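Local coordinates for protein xyloglucanase (Paenibacillus pabuli, PDB 2JEP) that probably hydrolyses the beta-1,4-glucan backbone of xyloglucan, a plant cell-wall polysaccharide, as a family 5 glycoside hydrolase, at residues 51-56 and 87-92; 129-134 and 179-184. All coordinates share one frame; numbering follows the deposited sequence. Where two conformers were deposited one is given.

Contact 1: residues 51-56 and 87-92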
loop_
_atom_site.group_PDB
_atom_site.type_symbol
_atom_site.label_atom_id
_atom_site.label_comp_id
_atom_site.label_asym_id
_atom_site.label_seq_id
_atom_site.Cartn_x
_atom_site.Cartn_y
_atom_site.Cartn_z
ATOM N N GLN A 51 9.968 4.772 5.970
ATOM C CA GLN A 51 10.817 4.014 6.890
ATOM C C GLN A 51 11.548 2.928 6.133
ATOM O O GLN A 51 12.574 3.226 5.504
ATOM C CB GLN A 51 10.030 3.506 8.114
ATOM C CG GLN A 51 9.337 4.648 8.925
ATOM C CD GLN A 51 10.113 5.283 10.077
ATOM O OE1 GLN A 51 9.473 5.893 10.951
ATOM N NE2 GLN A 51 11.459 5.163 10.096
ATOM N N LEU A 52 11.032 1.692 6.145
ATOM C CA LEU A 52 11.820 0.588 5.600
ATOM C C LEU A 52 11.881 0.546 4.074
ATOM O O LEU A 52 12.636 -0.259 3.520
ATOM C CB LEU A 52 11.402 -0.765 6.184
ATOM C CG LEU A 52 11.806 -1.007 7.638
ATOM C CD1 LEU A 52 11.061 -0.134 8.648
ATOM C CD2 LEU A 52 11.626 -2.506 7.950
ATOM N N GLU A 53 11.152 1.439 3.396
ATOM C CA GLU A 53 11.304 1.603 1.944
ATOM C C GLU A 53 12.307 2.695 1.571
ATOM O O GLU A 53 12.717 2.794 0.430
ATOM C CB GLU A 53 9.972 1.887 1.264
ATOM C CG GLU A 53 9.466 3.335 1.282
ATOM C CD GLU A 53 8.822 3.814 2.564
ATOM O OE1 GLU A 53 9.194 3.365 3.667
ATOM O OE2 GLU A 53 7.940 4.697 2.436
ATOM N N ALA A 54 12.696 3.504 2.556
ATOM C CA ALA A 54 13.630 4.601 2.336
ATOM C C ALA A 54 14.993 4.063 1.943
ATOM O O ALA A 54 15.403 3.022 2.452
ATOM C CB ALA A 54 13.736 5.458 3.597
ATOM N N ALA A 55 15.566 4.705 0.925
ATOM C CA ALA A 55 16.835 4.290 0.366
ATOM C C ALA A 55 17.523 5.476 -0.245
ATOM O O ALA A 55 16.865 6.362 -0.820
ATOM C CB ALA A 55 16.616 3.198 -0.696
ATOM N N VAL A 56 18.857 5.488 -0.120
ATOM C CA VAL A 56 19.654 6.495 -0.827
ATOM C C VAL A 56 20.828 5.809 -1.491
ATOM O O VAL A 56 21.525 5.011 -0.867
ATOM C CB VAL A 56 20.143 7.656 0.089
ATOM C CG1 VAL A 56 21.080 8.592 -0.680
ATOM C CG2 VAL A 56 18.962 8.438 0.643
ATOM N N ARG A 87 0.413 -1.149 7.239
ATOM C CA ARG A 87 1.139 -1.467 6.019
ATOM C C ARG A 87 2.563 -0.996 6.176
ATOM O O ARG A 87 2.800 0.151 6.572
ATOM C CB ARG A 87 0.485 -0.839 4.796
ATOM C CG ARG A 87 1.234 -1.096 3.471
ATOM C CD ARG A 87 0.342 -0.810 2.296
ATOM N NE ARG A 87 0.979 -1.008 1.001
ATOM C CZ ARG A 87 1.534 -0.051 0.242
ATOM N NH1 ARG A 87 1.703 1.184 0.705
ATOM N NH2 ARG A 87 1.932 -0.360 -1.007
ATOM N N ILE A 88 3.509 -1.882 5.865
ATOM C CA ILE A 88 4.929 -1.644 6.047
ATOM C C ILE A 88 5.605 -1.704 4.678
ATOM O O ILE A 88 5.961 -2.775 4.182
ATOM C CB ILE A 88 5.591 -2.652 7.016
ATOM C CG1 ILE A 88 4.865 -2.675 8.376
ATOM C CG2 ILE A 88 7.081 -2.363 7.165
ATOM C CD1 ILE A 88 5.407 -3.718 9.338
ATOM N N PRO A 89 5.804 -0.530 4.059
ATOM C CA PRO A 89 6.637 -0.478 2.853
ATOM C C PRO A 89 8.054 -1.008 3.159
ATOM O O PRO A 89 8.623 -0.617 4.173
ATOM C CB PRO A 89 6.662 1.012 2.537
ATOM C CG PRO A 89 5.387 1.547 3.098
ATOM C CD PRO A 89 5.235 0.791 4.382
ATOM N N VAL A 90 8.591 -1.866 2.292
ATOM C CA VAL A 90 9.936 -2.404 2.458
ATOM C C VAL A 90 10.651 -2.381 1.120
ATOM O O VAL A 90 10.131 -2.895 0.124
ATOM C CB VAL A 90 9.933 -3.853 2.989
ATOM C CG1 VAL A 90 11.378 -4.324 3.248
ATOM C CG2 VAL A 90 9.112 -3.982 4.262
ATOM N N SER A 91 11.842 -1.782 1.093
ATOM C CA SER A 91 12.713 -1.873 -0.082
ATOM C C SER A 91 13.846 -2.839 0.175
ATOM O O SER A 91 14.230 -3.069 1.316
ATOM C CB SER A 91 13.297 -0.490 -0.417
ATOM O OG SER A 91 12.283 0.371 -0.881
ATOM N N TYR A 92 14.384 -3.399 -0.908
ATOM C CA TYR A 92 15.453 -4.400 -0.794
ATOM C C TYR A 92 16.697 -3.917 -1.521
ATOM O O TYR A 92 17.755 -3.773 -0.897
ATOM C CB TYR A 92 14.917 -5.758 -1.282
ATOM C CG TYR A 92 13.938 -6.352 -0.294
ATOM C CD1 TYR A 92 14.367 -7.145 0.752
ATOM C CD2 TYR A 92 12.573 -6.057 -0.358
ATOM C CE1 TYR A 92 13.495 -7.659 1.687
ATOM C CE2 TYR A 92 11.687 -6.550 0.585
ATOM C CZ TYR A 92 12.147 -7.367 1.606
ATOM O OH TYR A 92 11.290 -7.900 2.560
HETATM O O HOH W 1 8.246 0.948 6.481
#

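Contact 2: residues 129-134 and 179-184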
loop_
_atom_site.group_PDB
_atom_site.type_symbol
_atom_site.label_atom_id
_atom_site.label_comp_id
_atom_site.label_asym_id
_atom_site.label_seq_id
_atom_site.Cartn_x
_atom_site.Cartn_y
_atom_site.Cartn_z
ATOM N N ASN A 129 5.595 -5.532 1.706
ATOM C CA ASN A 129 5.658 -5.524 0.244
ATOM C C ASN A 129 7.100 -5.482 -0.272
ATOM O O ASN A 129 8.052 -5.653 0.504
ATOM C CB ASN A 129 4.815 -4.371 -0.308
ATOM C CG ASN A 129 5.440 -3.007 -0.096
ATOM O OD1 ASN A 129 6.557 -2.908 0.392
ATOM N ND2 ASN A 129 4.734 -1.953 -0.504
ATOM N N ILE A 130 7.255 -5.315 -1.588
ATOM C CA ILE A 130 8.523 -4.902 -2.203
ATOM C C ILE A 130 8.225 -3.554 -2.828
ATOM O O ILE A 130 7.355 -3.442 -3.686
ATOM C CB ILE A 130 9.022 -5.916 -3.236
ATOM C CG1 ILE A 130 9.359 -7.244 -2.553
ATOM C CG2 ILE A 130 10.200 -5.327 -4.026
ATOM C CD1 ILE A 130 9.890 -8.329 -3.512
ATOM N N HIS A 131 8.901 -2.499 -2.351
ATOM C CA HIS A 131 8.408 -1.135 -2.571
ATOM C C HIS A 131 9.242 -0.323 -3.562
ATOM O O HIS A 131 8.868 -0.176 -4.749
ATOM C CB HIS A 131 8.268 -0.450 -1.201
ATOM C CG HIS A 131 7.413 0.772 -1.204
ATOM N ND1 HIS A 131 6.084 0.753 -0.828
ATOM C CD2 HIS A 131 7.699 2.059 -1.517
ATOM C CE1 HIS A 131 5.597 1.979 -0.898
ATOM N NE2 HIS A 131 6.550 2.789 -1.331
ATOM N N GLY A 132 10.393 0.187 -3.128
ATOM C CA GLY A 132 11.188 1.037 -4.028
ATOM C C GLY A 132 11.716 0.307 -5.258
ATOM O O GLY A 132 11.976 0.911 -6.300
ATOM N N ASP A 133 11.898 -1.014 -5.114
ATOM C CA ASP A 133 12.524 -1.807 -6.137
ATOM C C ASP A 133 11.794 -1.772 -7.470
ATOM O O ASP A 133 12.400 -2.052 -8.495
ATOM C CB ASP A 133 12.609 -3.264 -5.691
ATOM C CG ASP A 133 13.355 -3.450 -4.386
ATOM O OD1 ASP A 133 12.939 -2.861 -3.362
ATOM O OD2 ASP A 133 14.377 -4.196 -4.383
ATOM N N GLY A 134 10.502 -1.474 -7.462
ATOM C CA GLY A 134 9.719 -1.463 -8.689
ATOM C C GLY A 134 9.690 -0.176 -9.472
ATOM O O GLY A 134 9.060 -0.133 -10.534
ATOM N N SER A 179 2.628 -8.141 -3.368
ATOM C CA SER A 179 3.624 -8.554 -4.348
ATOM C C SER A 179 4.635 -7.489 -4.718
ATOM O O SER A 179 5.806 -7.785 -4.967
ATOM C CB SER A 179 2.916 -9.007 -5.603
ATOM O OG SER A 179 2.133 -7.962 -6.163
ATOM N N MET A 180 4.144 -6.254 -4.773
ATOM C CA MET A 180 4.939 -5.109 -5.206
ATOM C C MET A 180 4.062 -3.892 -4.965
ATOM O O MET A 180 2.945 -4.031 -4.455
ATOM C CB MET A 180 5.369 -5.274 -6.675
ATOM C CG MET A 180 4.215 -5.486 -7.616
ATOM S SD MET A 180 4.687 -6.408 -9.110
ATOM C CE MET A 180 3.149 -6.414 -10.008
ATOM N N ASN A 181 4.597 -2.715 -5.265
ATOM C CA ASN A 181 3.938 -1.473 -4.900
ATOM C C ASN A 181 3.270 -0.834 -6.114
ATOM O O ASN A 181 2.203 -1.307 -6.539
ATOM C CB ASN A 181 4.941 -0.564 -4.155
ATOM C CG ASN A 181 4.357 0.766 -3.754
ATOM O OD1 ASN A 181 3.234 0.800 -3.245
ATOM N ND2 ASN A 181 5.099 1.858 -3.983
ATOM N N GLU A 182 3.889 0.201 -6.669
ATOM C CA GLU A 182 3.372 0.947 -7.815
ATOM C C GLU A 182 4.293 0.676 -8.994
ATOM O O GLU A 182 5.414 1.183 -9.057
ATOM C CB GLU A 182 3.342 2.448 -7.517
ATOM C CG GLU A 182 2.420 2.793 -6.373
ATOM C CD GLU A 182 2.419 4.271 -5.991
ATOM O OE1 GLU A 182 3.331 5.029 -6.419
ATOM O OE2 GLU A 182 1.491 4.676 -5.237
ATOM N N VAL A 183 3.824 -0.203 -9.872
ATOM C CA VAL A 183 4.645 -0.799 -10.941
ATOM C C VAL A 183 4.097 -0.355 -12.289
ATOM O O VAL A 183 2.939 -0.599 -12.636
ATOM C CB VAL A 183 4.681 -2.330 -10.758
ATOM C CG1 VAL A 183 5.260 -3.072 -11.959
ATOM C CG2 VAL A 183 5.493 -2.659 -9.486
ATOM N N PHE A 184 4.938 0.378 -13.016
ATOM C CA PHE A 184 4.646 0.865 -14.343
ATOM C C PHE A 184 5.968 1.276 -14.997
ATOM O O PHE A 184 7.038 0.970 -14.458
ATOM C CB PHE A 184 3.576 1.991 -14.356
ATOM C CG PHE A 184 4.020 3.355 -13.843
ATOM C CD1 PHE A 184 4.796 3.534 -12.702
ATOM C CD2 PHE A 184 3.528 4.488 -14.491
ATOM C CE1 PHE A 184 5.137 4.845 -12.270
ATOM C CE2 PHE A 184 3.846 5.761 -14.044
ATOM C CZ PHE A 184 4.657 5.933 -12.943
HETATM O O HOH W 2 7.292 -2.242 -6.302
HETATM O O HOH W 3 6.942 0.596 -6.799
HETATM O O HOH W 4 7.102 1.507 -11.254
#

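Contact 1: residues 51-56 and 87-92
Leu52 and Ser91 meet through their backbones, and the pair is a worked example of how two loops can be held by a main-chain bond and a serine hydroxyl, both ending on main-chain carbonyls, while a proline packs alongside. Ser91 N gives its hydrogen to Leu52 O across 3.0 Å in a nearly straight line (176° at the hydrogen). The hydroxyl of the same residue, Ser91 OG, donates to the following carbonyl, Glu53 O, at 2.8 Å. The hydroxyl is put there by a first torsion of -69°, which sets OG beside its own backbone N and anti to its carbonyl carbon. A water bridges the segments one peptide earlier, accepting from Leu52 N and donating to Pro89 O, from which it lies 2.8 Å.

Van der Waals contact fills in between these bonds. The Glu53 chain lies beside the Pro89 ring, both pointing the same way, with Glu53 CD 3.5 Å from Pro89 CB. Leu52 CB rests near Pro89 O, and beyond it Leu52 and Val90 both reach Ile112 of helix 106-120.

The setting is a TIM barrel: residues 51-56 follow the first barrel strand, 45-48, and residues 87-92 run out of the second, 85-88, so the contact joins two neighbouring loops at the C-terminal ends of the strands.

What presents the two carbonyls is a type I turn from Gln51 to Ala54, closed by Ala54 N on Gln51 O. Glu53 reinforces it: its chain, bent at chi2 (-79°), folds back so that OE1 takes the hydrogen of Gln51 N at 2.8 Å from above the carboxylate plane, while OE2 accepts from Asn50 N. In the 87-92 segment Ser91 OG is also hydrogen-bonded to Gly132 N; Trp361, of barrel strand 357-362, packs against both Glu53 and Pro89.

Contact 2: residues 129-134 and 179-184
Asn181 lies over a face of the His131 ring, where the loops after strands 125-128 and 175-178 of the TIM barrel come together. The Asn181-Glu182 pair, just past the fourth barrel strand, matches the place of the Asn-Glu pair in the active sites of family 5 enzymes. Followed outward, Asn181 illustrates how a flat amide can stack on an imidazole. Its CB stands 4.1 Å from the centroid of the His131 ring, over the face but off centre, in a CH-pi contact. With CG anti to the backbone N (chi1 179°), the side chain brings the amide carbon to the ND1-CE1 side of the ring, 3.3 Å from His131 CE1, and lets ND2 reach in over the face. OD1 points outward beyond the ring, where it is hydrogen-bonded to Arg87 NH2. ND2, at the tip, lies 3.1 Å from His131 CE1, displaced toward the rim of the ring, and amide and ring planes are only 17° apart.

The ring beneath is steadied in its own plane. Asn129 ND2 donates to His131 ND1 across 3.0 Å in a fairly straight bond (162°) close to the ring plane, so Asn129 meets the ring at its edge while Asn181 covers a face.

Around this stack the backbones approach through Met180 CA, which makes a CA-H...O contact with Ile130 O at 3.3 Å, and through water. No direct hydrogen bond joins the two segments. A water accepts from Asn181 N and lies within donating reach of Ile130 O and His131 O, and another touches His131 O and Glu182 O. Glu182 itself turns its carboxylate to Tyr135 and His264, not to residues 129-134. At the far end Gly134 approaches the Val183 methyl CG2, and a third water sits 2.7 Å from Gly134 O and accepts from Phe184 N.

How the contacts relate
From the N terminus, the chain leaves barrel strand 45-48, makes the 51-56 turn, runs through helix 72-80 and returns on strand 85-88, where contact 1 closes the first excursion. Helix 106-120 and strand 125-128 follow; then contact 2 closes the excursion from strand 125-128 to strand 175-178, which holds helix 150-167. The contacts are therefore in series, neither nested nor crossed, each joining the loops at the ends of adjacent parallel strands. They meet mostly through 87-92 and 129-134: Val90 O lies 2.8 Å from His131 N, a probable hydrogen bond, and Pro89 packs on His131. Arg87 also reaches across to Asn181 of 179-184. The loops after the first four barrel strands thus form one continuous patch.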